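PDB 6WIS: DUF411 domain-containing protein from Pseudomonas aeruginosa, which is the copper resistance protein CopG, which binds a cysteine-bridged cluster of four copper ions. Local coordinates for residues A[49-54]-A[109-114]; A[1-6]-A[72-77]; A[43-48]-A[56-61]; A[107-110]-A[116-119]; A[26-31]-A[68-73]. All coordinates share one frame; numbering follows the deposited sequence.

All five contacts reach one mixed sheet. Contacts 2 and 5 share I73 on helix 70-77, and their centres are 6 Å apart. Contact 3 adjoins contact 2 through neighbouring strands 4-9 and 55-59 and through the R77-D60 salt bridge. Its helix 38-45 packs on strand 55-59. Contacts 1 and 4 share V109 and G110 on strand 106-111, with centres 8 Å apart. Contact 1 also meets contact 3 where L111 touches P48. Contact 1 holds C54, a bridging ligand of the copper cluster. The side chain of T56 in contact 3 is about 8 Å from a copper ion. That of V108 in contact 4 is about 14 Å away.

Contact 1 of 5, residues A[49-54]-A[109-114]. With CU (copper (II) ion), chain C; CU (copper (II) ion), chain D.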
# COMPACT_ATOMS: atom_id res chain seq x y z
N TYR A 49 -7.14 10.69 -6.13
CA TYR A 49 -6.16 11.64 -6.63
C TYR A 49 -5.04 11.96 -5.64
O TYR A 49 -3.88 11.61 -5.88
CB TYR A 49 -6.93 12.90 -7.06
CG TYR A 49 -6.11 13.97 -7.72
CD1 TYR A 49 -5.32 13.70 -8.82
CD2 TYR A 49 -6.15 15.28 -7.24
CE1 TYR A 49 -4.55 14.69 -9.43
CE2 TYR A 49 -5.39 16.28 -7.84
CZ TYR A 49 -4.60 15.98 -8.93
OH TYR A 49 -3.86 16.98 -9.51
N SER A 50 -5.36 12.60 -4.51
CA SER A 50 -4.32 13.00 -3.57
C SER A 50 -4.09 11.96 -2.48
O SER A 50 -3.71 12.30 -1.34
CB SER A 50 -4.65 14.35 -2.94
OG SER A 50 -5.52 14.16 -1.83
N MSE A 51 -4.26 10.70 -2.84
CA MSE A 51 -3.99 9.62 -1.88
C MSE A 51 -2.92 8.72 -2.51
O MSE A 51 -2.65 7.70 -1.95
CB MSE A 51 -5.26 8.83 -1.60
CG MSE A 51 -5.70 8.96 -0.17
SE MSE A 51 -7.35 8.05 0.22
CE MSE A 51 -8.44 9.35 1.14
N GLY A 52 -2.35 9.16 -3.63
CA GLY A 52 -1.35 8.36 -4.31
C GLY A 52 -0.03 8.30 -3.57
O GLY A 52 0.29 9.13 -2.71
N SER A 53 0.76 7.30 -3.92
CA SER A 53 2.05 7.09 -3.29
C SER A 53 2.98 6.64 -4.40
O SER A 53 2.71 6.86 -5.58
CB SER A 53 1.91 6.11 -2.12
OG SER A 53 3.10 5.98 -1.37
N CYS A 54 4.08 5.98 -4.02
CA CYS A 54 5.14 5.58 -4.95
C CYS A 54 4.93 4.19 -5.56
O CYS A 54 5.67 3.80 -6.48
CB CYS A 54 6.48 5.61 -4.20
SG CYS A 54 6.31 4.76 -2.59
N VAL A 109 -5.47 4.49 5.56
CA VAL A 109 -6.82 4.95 5.29
C VAL A 109 -7.53 3.90 4.43
O VAL A 109 -7.17 3.68 3.26
CB VAL A 109 -6.81 6.33 4.63
CG1 VAL A 109 -8.24 6.84 4.41
CG2 VAL A 109 -5.98 7.32 5.46
N GLY A 110 -8.55 3.26 4.98
CA GLY A 110 -9.36 2.36 4.19
C GLY A 110 -10.41 3.11 3.40
O GLY A 110 -10.88 4.17 3.80
N LEU A 111 -10.75 2.58 2.24
CA LEU A 111 -11.75 3.24 1.37
C LEU A 111 -12.87 2.30 0.95
O LEU A 111 -12.57 1.20 0.57
CB LEU A 111 -11.02 3.70 0.12
CG LEU A 111 -10.05 4.84 0.36
CD1 LEU A 111 -9.25 5.12 -0.89
CD2 LEU A 111 -10.80 6.06 0.83
N THR A 112 -14.11 2.75 1.09
CA THR A 112 -15.23 2.00 0.55
C THR A 112 -15.48 2.41 -0.90
O THR A 112 -14.95 3.41 -1.39
CB THR A 112 -16.49 2.22 1.38
OG1 THR A 112 -16.98 3.54 1.11
CG2 THR A 112 -16.17 2.11 2.87
N ARG A 113 -16.32 1.62 -1.58
CA ARG A 113 -16.78 2.04 -2.91
C ARG A 113 -17.55 3.35 -2.85
O ARG A 113 -17.40 4.20 -3.74
CB ARG A 113 -17.65 0.94 -3.53
CG ARG A 113 -16.81 -0.06 -4.32
CD ARG A 113 -17.64 -1.20 -4.87
NE ARG A 113 -16.91 -2.46 -4.79
CZ ARG A 113 -15.96 -2.84 -5.64
NH1 ARG A 113 -15.62 -2.04 -6.66
NH2 ARG A 113 -15.34 -4.01 -5.48
N SER A 114 -18.36 3.57 -1.82
CA SER A 114 -19.12 4.81 -1.74
C SER A 114 -18.21 6.03 -1.58
O SER A 114 -18.68 7.16 -1.51
CB SER A 114 -20.13 4.76 -0.59
OG SER A 114 -19.60 4.13 0.57
CU CU C . 6.82 2.68 -3.30
CU CU D . 8.21 4.29 -1.40
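M51, modelled as selenomethionine, makes all the direct contacts from 49-54 to V109 and L111. Its SE lies 3.7 Å from CD1 of L111 and 4.0 Å from CD2 of the same leucine. The two side chains run past each other in opposite directions, so SE lies alongside the leucine fork. A bend at the last torsion (chi3 -130°) then turns the methyl aside. M51 CE ends up 4.1 Å from V109 CG1, and here the side chains meet at about a right angle. It stays equally near L111 CD2, also 4.1 Å away. The contact is small and wholly apolar. Further along, S53 turns to other parts of the chain. Its OG is hydrogen-bonded to G89 O, and its backbone N to E65 OE2. C54 then enters the metal cluster. Its SG bridges two copper ions, each 2.3 Å from the sulfur. C15 and H67 complete the ligands of one of these ions, and C16 and H55 those of the other. The loop 49-54 leads from helix 38-45 into strand 55-59. On the far side, strand 106-111 is flanked by strands 84-86 and 117-123. L111 also packs on P48 and A117. M51 also touches P88 in a loop; through V109 and L111 it joins 49-54 to strand 106-111.

Contact 2 of 5, residues A[1-6]-A[72-77]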
# COMPACT_ATOMS: atom_id res chain seq x y z
N GLU A 1 -4.62 -21.10 -1.74
CA GLU A 1 -3.39 -20.67 -2.43
C GLU A 1 -2.42 -19.98 -1.45
O GLU A 1 -2.78 -19.65 -0.31
CB GLU A 1 -3.73 -19.72 -3.60
CG GLU A 1 -4.53 -20.37 -4.72
CD GLU A 1 -3.83 -21.57 -5.33
OE1 GLU A 1 -2.60 -21.51 -5.50
OE2 GLU A 1 -4.51 -22.58 -5.64
N PRO A 2 -1.17 -19.80 -1.86
CA PRO A 2 -0.30 -18.90 -1.11
C PRO A 2 -0.85 -17.47 -1.13
O PRO A 2 -1.40 -17.00 -2.12
CB PRO A 2 1.04 -19.01 -1.85
CG PRO A 2 1.01 -20.41 -2.40
CD PRO A 2 -0.42 -20.59 -2.85
N LEU A 3 -0.75 -16.82 0.03
CA LEU A 3 -1.00 -15.38 0.10
C LEU A 3 -0.10 -14.64 -0.88
O LEU A 3 1.12 -14.77 -0.80
CB LEU A 3 -0.73 -14.90 1.52
CG LEU A 3 -1.01 -13.46 1.91
CD1 LEU A 3 -2.51 -13.23 2.02
CD2 LEU A 3 -0.31 -13.13 3.23
N ALA A 4 -0.69 -13.84 -1.78
CA ALA A 4 0.06 -13.22 -2.88
C ALA A 4 -0.38 -11.78 -3.16
O ALA A 4 -1.57 -11.43 -3.05
CB ALA A 4 -0.09 -14.05 -4.18
N ILE A 5 0.58 -10.94 -3.54
CA ILE A 5 0.30 -9.54 -3.88
C ILE A 5 1.11 -9.15 -5.12
O ILE A 5 2.27 -9.52 -5.26
CB ILE A 5 0.57 -8.60 -2.67
CG1 ILE A 5 0.14 -7.15 -2.99
CG2 ILE A 5 2.03 -8.69 -2.19
CD1 ILE A 5 0.13 -6.24 -1.76
N ASP A 6 0.47 -8.44 -6.04
CA ASP A 6 1.17 -7.94 -7.23
C ASP A 6 1.40 -6.43 -7.10
O ASP A 6 0.46 -5.68 -6.83
CB ASP A 6 0.39 -8.23 -8.51
CG ASP A 6 1.23 -7.97 -9.77
OD1 ASP A 6 2.39 -8.46 -9.84
OD2 ASP A 6 0.72 -7.29 -10.69
N ASP A 72 -1.82 -4.43 8.51
CA ASP A 72 -2.99 -3.69 8.07
C ASP A 72 -3.49 -4.16 6.72
O ASP A 72 -4.67 -3.98 6.43
CB ASP A 72 -2.69 -2.19 8.05
CG ASP A 72 -2.23 -1.68 9.40
OD1 ASP A 72 -2.84 -2.10 10.41
OD2 ASP A 72 -1.26 -0.89 9.49
N ILE A 73 -2.62 -4.76 5.90
CA ILE A 73 -3.08 -5.41 4.68
C ILE A 73 -3.98 -6.59 5.04
O ILE A 73 -5.03 -6.80 4.41
CB ILE A 73 -1.90 -5.85 3.80
CG1 ILE A 73 -1.10 -4.64 3.28
CG2 ILE A 73 -2.40 -6.63 2.59
CD1 ILE A 73 0.18 -5.08 2.43
N LEU A 74 -3.63 -7.34 6.10
CA LEU A 74 -4.50 -8.43 6.55
C LEU A 74 -5.86 -7.89 7.02
O LEU A 74 -6.90 -8.50 6.72
CB LEU A 74 -3.83 -9.24 7.68
CG LEU A 74 -2.45 -9.88 7.43
CD1 LEU A 74 -1.91 -10.62 8.69
CD2 LEU A 74 -2.42 -10.82 6.20
N LYS A 75 -5.89 -6.75 7.72
CA LYS A 75 -7.18 -6.16 8.12
C LYS A 75 -7.99 -5.73 6.92
O LYS A 75 -9.22 -5.87 6.90
CB LYS A 75 -6.98 -4.96 9.06
CG LYS A 75 -6.20 -5.27 10.32
CD LYS A 75 -5.97 -4.00 11.16
N LEU A 76 -7.32 -5.15 5.91
CA LEU A 76 -7.98 -4.79 4.67
C LEU A 76 -8.68 -5.99 4.05
O LEU A 76 -9.84 -5.90 3.63
CB LEU A 76 -6.96 -4.19 3.69
CG LEU A 76 -7.42 -3.95 2.26
CD1 LEU A 76 -8.56 -2.91 2.24
CD2 LEU A 76 -6.24 -3.50 1.37
N ARG A 77 -7.99 -7.13 4.01
CA ARG A 77 -8.53 -8.33 3.37
C ARG A 77 -9.82 -8.80 4.02
O ARG A 77 -10.69 -9.34 3.33
CB ARG A 77 -7.51 -9.46 3.41
CG ARG A 77 -6.34 -9.23 2.50
CD ARG A 77 -5.43 -10.43 2.41
NE ARG A 77 -5.98 -11.52 1.62
CZ ARG A 77 -6.31 -12.71 2.12
NH1 ARG A 77 -6.16 -12.94 3.41
NH2 ARG A 77 -6.80 -13.65 1.33
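L3 lays its CD1 methyl over one face of the R77 guanidinium, 3.7 Å above the plane and displaced toward the rim. L3 CD1 is 3.8 Å from R77 CZ, and NE and NH1 of the arginine are only slightly farther. The approach puts a methyl against a flat cationic group without using its N-H bonds. The leucine CG stands opposite the backbone N (chi1 -176°), which carries the branch out toward the helix. R77 bends at chi3 (74°), and its guanidinium swings round beside the leucine. A salt bridge from R77 NE to D60 OD2 holds this group from another direction. This second partner probably limits how far the guanidinium can rotate. The other branch of L3 reaches the preceding helical turn, where L3 CD2 is 4.3 Å from L74 CD2. Deeper in, I5 and I73 meet through their end methyls, with I5 CD1 4.3 Å from I73 CD1. Both of these isoleucines are buried. They also share V64 and L23 as neighbours, and I73 touches W19. The contact therefore grades from a charged outer margin to an apolar interior. It joins strand 4-9 to helix 70-77, which packs on the sheet beside helix 14-24. A first strand covered by the helix that follows the antiparallel strand pair is characteristic of the thioredoxin fold, and the order of helices and strands here matches it.

Contact 3 of 5, residues A[43-48]-A[56-61]; sequences SRLGVP and TGVIDG
L45 and T56 meet through methyl groups, and apolar contact accounts for the whole interface. L45 CD1 is 3.6 Å from T56 CG2, the two side chains reaching toward each other tip to tip. The same leucine methyl lies 3.8 Å from V58 CG2. L45 CD2 also approaches that valine methyl, at 4.1 Å, so V58 CG2 sits against both branches of the leucine fork. V47 adds a looser touch, its CG2 4.5 Å from T56 CG2. The polar interactions point elsewhere. At T56, chi1 of -54° sets OG1 beside the backbone N and CG2 on the far side from it. The methyl is thereby given to L45, while OG1 is hydrogen-bonded to E65 OE1 and to K42 NZ. Two charged groups thus grip one buried hydroxyl and probably fix its rotation. Backbone bonds shape the helix end. G46, with phi of 85°, is the C-prime residue of a Schellman motif. V47 N bonds to K42 O, and a weak bond links G46 N to S43 O. This turn ends helix 38-45 and brings V47 back toward strand 55-59, behind L45. I59, which follows V58 in the strand, packs on L3 and F28. T56 itself follows the copper ligand H55. The chemistry implies a divided role for T56: its methyl joins the helix end to the strand, and its hydroxyl belongs to a polar group with E65 and K42.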
# COMPACT_ATOMS: atom_id res chain seq x y z
N SER A 43 -5.82 5.05 -11.52
CA SER A 43 -7.19 5.46 -11.82
C SER A 43 -8.08 4.26 -12.10
O SER A 43 -9.25 4.27 -11.73
CB SER A 43 -7.22 6.43 -13.00
OG SER A 43 -7.02 5.72 -14.20
N ARG A 44 -7.54 3.19 -12.70
CA ARG A 44 -8.38 2.02 -12.92
C ARG A 44 -8.72 1.31 -11.61
O ARG A 44 -9.80 0.72 -11.50
CB ARG A 44 -7.70 1.06 -13.88
CG ARG A 44 -7.82 1.53 -15.32
CD ARG A 44 -6.96 0.71 -16.27
NE ARG A 44 -6.84 1.39 -17.56
CZ ARG A 44 -6.37 0.83 -18.67
NH1 ARG A 44 -5.98 -0.43 -18.67
NH2 ARG A 44 -6.31 1.53 -19.78
N LEU A 45 -7.83 1.36 -10.62
CA LEU A 45 -8.10 0.73 -9.34
C LEU A 45 -8.94 1.61 -8.43
O LEU A 45 -9.42 1.13 -7.40
CB LEU A 45 -6.77 0.37 -8.66
CG LEU A 45 -6.02 -0.81 -9.28
CD1 LEU A 45 -4.57 -0.82 -8.86
CD2 LEU A 45 -6.68 -2.13 -8.85
N GLY A 46 -9.11 2.89 -8.77
CA GLY A 46 -9.88 3.79 -7.94
C GLY A 46 -9.11 4.44 -6.82
O GLY A 46 -9.71 4.84 -5.81
N VAL A 47 -7.79 4.57 -6.95
CA VAL A 47 -7.02 5.26 -5.92
C VAL A 47 -7.33 6.75 -6.02
O VAL A 47 -7.10 7.35 -7.07
CB VAL A 47 -5.51 5.03 -6.08
CG1 VAL A 47 -4.75 5.80 -4.98
CG2 VAL A 47 -5.19 3.51 -6.10
N PRO A 48 -7.81 7.39 -4.95
CA PRO A 48 -8.13 8.82 -5.04
C PRO A 48 -6.91 9.67 -5.33
O PRO A 48 -5.81 9.43 -4.80
CB PRO A 48 -8.71 9.15 -3.65
CG PRO A 48 -9.13 7.81 -3.09
CD PRO A 48 -8.07 6.87 -3.60
N THR A 56 1.74 0.76 -6.09
CA THR A 56 0.36 0.30 -5.93
C THR A 56 0.37 -1.22 -5.95
O THR A 56 0.80 -1.81 -6.95
CB THR A 56 -0.56 0.84 -7.03
OG1 THR A 56 -0.47 2.27 -7.09
CG2 THR A 56 -2.01 0.43 -6.73
N GLY A 57 -0.06 -1.85 -4.85
CA GLY A 57 -0.21 -3.30 -4.80
C GLY A 57 -1.66 -3.71 -5.04
O GLY A 57 -2.57 -2.90 -4.87
N VAL A 58 -1.86 -4.96 -5.47
CA VAL A 58 -3.21 -5.50 -5.68
C VAL A 58 -3.27 -6.87 -5.02
O VAL A 58 -2.45 -7.75 -5.33
CB VAL A 58 -3.60 -5.62 -7.17
CG1 VAL A 58 -5.10 -6.02 -7.28
CG2 VAL A 58 -3.37 -4.30 -7.90
N ILE A 59 -4.22 -7.05 -4.11
CA ILE A 59 -4.35 -8.34 -3.44
C ILE A 59 -5.82 -8.68 -3.39
O ILE A 59 -6.63 -7.88 -2.91
CB ILE A 59 -3.73 -8.36 -2.02
CG1 ILE A 59 -3.98 -9.73 -1.35
CG2 ILE A 59 -4.26 -7.21 -1.12
CD1 ILE A 59 -2.94 -10.08 -0.26
N ASP A 60 -6.18 -9.84 -3.96
CA ASP A 60 -7.55 -10.35 -3.92
C ASP A 60 -8.55 -9.28 -4.32
O ASP A 60 -9.62 -9.13 -3.73
CB ASP A 60 -7.87 -10.94 -2.54
CG ASP A 60 -6.99 -12.16 -2.20
OD1 ASP A 60 -6.86 -13.10 -3.03
OD2 ASP A 60 -6.40 -12.17 -1.10
N GLY A 61 -8.16 -8.47 -5.32
CA GLY A 61 -9.02 -7.47 -5.89
C GLY A 61 -8.96 -6.09 -5.28
O GLY A 61 -9.52 -5.15 -5.86

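Contact 4 of 5, residues A[107-110]-A[116-119]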
# COMPACT_ATOMS: atom_id res chain seq x y z
N GLN A 107 -1.49 7.66 8.90
CA GLN A 107 -2.61 6.75 9.04
C GLN A 107 -2.67 5.83 7.82
O GLN A 107 -2.26 6.20 6.72
CB GLN A 107 -3.94 7.51 9.17
CG GLN A 107 -3.94 8.65 10.20
CD GLN A 107 -5.18 9.55 10.09
OE1 GLN A 107 -5.51 10.03 9.01
NE2 GLN A 107 -5.85 9.76 11.21
N VAL A 108 -3.17 4.63 8.03
CA VAL A 108 -3.60 3.77 6.94
C VAL A 108 -5.10 4.01 6.74
O VAL A 108 -5.90 3.80 7.65
CB VAL A 108 -3.32 2.29 7.25
CG1 VAL A 108 -3.89 1.42 6.13
CG2 VAL A 108 -1.81 2.06 7.43
N VAL A 109 -5.47 4.49 5.56
CA VAL A 109 -6.82 4.95 5.29
C VAL A 109 -7.53 3.90 4.43
O VAL A 109 -7.17 3.68 3.26
CB VAL A 109 -6.81 6.33 4.63
CG1 VAL A 109 -8.24 6.84 4.41
CG2 VAL A 109 -5.98 7.32 5.46
N GLY A 110 -8.55 3.26 4.98
CA GLY A 110 -9.36 2.36 4.19
C GLY A 110 -10.41 3.11 3.40
O GLY A 110 -10.88 4.17 3.80
N GLN A 116 -16.28 6.42 1.06
CA GLN A 116 -16.05 6.67 2.48
C GLN A 116 -14.62 6.31 2.86
O GLN A 116 -14.08 5.29 2.43
CB GLN A 116 -17.04 5.87 3.32
CG GLN A 116 -16.90 6.10 4.82
CD GLN A 116 -16.97 7.57 5.20
OE1 GLN A 116 -18.00 8.22 5.02
NE2 GLN A 116 -15.87 8.10 5.73
N ALA A 117 -14.00 7.18 3.67
CA ALA A 117 -12.68 6.94 4.22
C ALA A 117 -12.83 6.44 5.65
O ALA A 117 -13.58 7.03 6.43
CB ALA A 117 -11.82 8.20 4.20
N SER A 118 -12.14 5.35 5.97
CA SER A 118 -12.20 4.71 7.28
C SER A 118 -10.79 4.39 7.72
O SER A 118 -10.09 3.61 7.06
CB SER A 118 -13.04 3.43 7.22
OG SER A 118 -12.80 2.63 8.37
N VAL A 119 -10.37 4.96 8.85
CA VAL A 119 -8.99 4.82 9.29
C VAL A 119 -8.77 3.41 9.84
O VAL A 119 -9.42 3.00 10.80
CB VAL A 119 -8.65 5.90 10.32
CG1 VAL A 119 -7.28 5.63 10.98
CG2 VAL A 119 -8.68 7.27 9.67
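V119 meets Q107 and V108 across the strand pair. From CB, which lies on the same sheet face as the V109 side chain, the valine forks into two unequal contacts. CG1 stands opposite the backbone N (chi1 171°) and comes 4.0 Å from V108 O. CG2, the other tip, reaches the Q107 amide, 4.1 Å from NE2. Next along this face, V109 CG1 lies 3.8 Å from A117 CB, one methyl against another. The backbones hold the strands together. G110 and S118 form an antiparallel hydrogen-bonded pair with two bonds. G110 N donates to S118 O at 2.6 Å, short but bent, with 142° at the hydrogen. S118 N returns a straighter bond to G110 O, 2.8 Å long and 165° at the hydrogen. The G110 carbonyl also receives a CA-H...O contact from A117, CA to O 3.3 Å. Just before the second strand, Q116 turns its side chain onto the next residue: NE2 donates to A117 O at 2.6 Å, in the plane of the Q116 amide. T112 OG1 accepts a bond from Q116 N nearby. V108 faces inward instead, against V68 and P69. The arrangement is a beta hairpin, formed by strands 106-111 and 117-123. Strand 117-123 is an outermost strand of the sheet within this chain.

Contact 5 of 5, residues A[26-31]-A[68-73]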
# COMPACT_ATOMS: atom_id res chain seq x y z
N ASN A 26 7.13 -11.20 5.83
CA ASN A 26 5.87 -11.46 6.52
C ASN A 26 5.07 -12.59 5.87
O ASN A 26 3.92 -12.82 6.26
CB ASN A 26 5.04 -10.18 6.59
CG ASN A 26 5.49 -9.28 7.72
OD1 ASN A 26 5.10 -9.49 8.86
ND2 ASN A 26 6.33 -8.29 7.40
N GLY A 27 5.66 -13.31 4.92
CA GLY A 27 5.00 -14.45 4.32
C GLY A 27 4.26 -14.19 3.02
O GLY A 27 3.73 -15.15 2.44
N PHE A 28 4.20 -12.95 2.55
CA PHE A 28 3.55 -12.68 1.27
C PHE A 28 4.40 -13.21 0.12
O PHE A 28 5.62 -13.00 0.08
CB PHE A 28 3.32 -11.19 1.06
CG PHE A 28 2.24 -10.59 1.91
CD1 PHE A 28 2.44 -10.35 3.25
CD2 PHE A 28 1.04 -10.20 1.34
CE1 PHE A 28 1.46 -9.77 4.02
CE2 PHE A 28 0.05 -9.64 2.11
CZ PHE A 28 0.26 -9.42 3.46
N LYS A 29 3.75 -13.86 -0.84
CA LYS A 29 4.35 -14.04 -2.16
C LYS A 29 4.13 -12.77 -2.99
O LYS A 29 2.98 -12.32 -3.14
CB LYS A 29 3.73 -15.27 -2.83
CG LYS A 29 4.16 -15.46 -4.28
N VAL A 30 5.21 -12.17 -3.49
CA VAL A 30 5.14 -10.88 -4.17
C VAL A 30 5.59 -11.07 -5.62
O VAL A 30 6.63 -11.67 -5.87
CB VAL A 30 6.02 -9.82 -3.46
CG1 VAL A 30 5.83 -8.43 -4.09
CG2 VAL A 30 5.70 -9.76 -1.96
N THR A 31 4.80 -10.55 -6.55
CA THR A 31 5.27 -10.32 -7.91
C THR A 31 5.26 -8.82 -8.19
O THR A 31 4.38 -8.10 -7.70
CB THR A 31 4.39 -11.04 -8.94
OG1 THR A 31 3.05 -10.59 -8.79
CG2 THR A 31 4.42 -12.55 -8.74
N VAL A 68 1.88 0.56 3.27
CA VAL A 68 0.94 -0.04 4.24
C VAL A 68 1.63 -1.18 4.98
O VAL A 68 2.20 -2.08 4.33
CB VAL A 68 -0.31 -0.55 3.54
CG1 VAL A 68 -1.30 -1.12 4.58
CG2 VAL A 68 -1.00 0.56 2.67
N PRO A 69 1.60 -1.22 6.31
CA PRO A 69 2.19 -2.35 7.03
C PRO A 69 1.46 -3.65 6.72
O PRO A 69 0.25 -3.66 6.49
CB PRO A 69 2.03 -1.96 8.51
CG PRO A 69 2.03 -0.43 8.47
CD PRO A 69 1.21 -0.13 7.23
N ALA A 70 2.20 -4.76 6.78
CA ALA A 70 1.64 -6.08 6.47
C ALA A 70 0.39 -6.38 7.30
O ALA A 70 -0.61 -6.87 6.76
CB ALA A 70 2.70 -7.16 6.70
N ALA A 71 0.43 -6.09 8.60
CA ALA A 71 -0.72 -6.39 9.47
C ALA A 71 -1.97 -5.63 9.06
O ALA A 71 -3.09 -6.13 9.22
CB ALA A 71 -0.38 -6.07 10.94
N ASP A 72 -1.82 -4.43 8.51
CA ASP A 72 -2.99 -3.69 8.07
C ASP A 72 -3.49 -4.16 6.72
O ASP A 72 -4.67 -3.98 6.43
CB ASP A 72 -2.69 -2.19 8.05
CG ASP A 72 -2.23 -1.68 9.40
OD1 ASP A 72 -2.84 -2.10 10.41
OD2 ASP A 72 -1.26 -0.89 9.49
N ILE A 73 -2.62 -4.76 5.90
CA ILE A 73 -3.08 -5.41 4.68
C ILE A 73 -3.98 -6.59 5.04
O ILE A 73 -5.03 -6.80 4.41
CB ILE A 73 -1.90 -5.85 3.80
CG1 ILE A 73 -1.10 -4.64 3.28
CG2 ILE A 73 -2.40 -6.63 2.59
CD1 ILE A 73 0.18 -5.08 2.43
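F28 directs its ring tip into the first turn of helix 70-77, between A70 and I73. The A70 methyl meets the ring obliquely, with CB 3.9 Å from F28 CE1. I73 comes to the other side of the tip, its CG2 3.9 Å from F28 CE2 and 4.0 Å from CZ. The I73 CG2 branch stands opposite its backbone N, leaving CG1 to run elsewhere. N26 meets the same A70 methyl. A70 CB is nearest to N26 CG, at 3.6 Å, and almost equally far from ND2 (3.9 Å) and OD1 (4.0 Å). The methyl thus sits against the middle of the amide. The polar end of N26 has its own partner, since ND2 bonds to H22 O. At the helix start, P69 occupies the N-cap position, and A70 N is hydrogen-bonded to a glycerol molecule, probably from the crystallisation liquor. G27, of positive phi, closes helix 14-24 in a Schellman motif, and strand 29-34 begins shortly after. F28 therefore lies between the two helices and the sheet, touching L23 of helix 14-24 and I5 of strand 4-9.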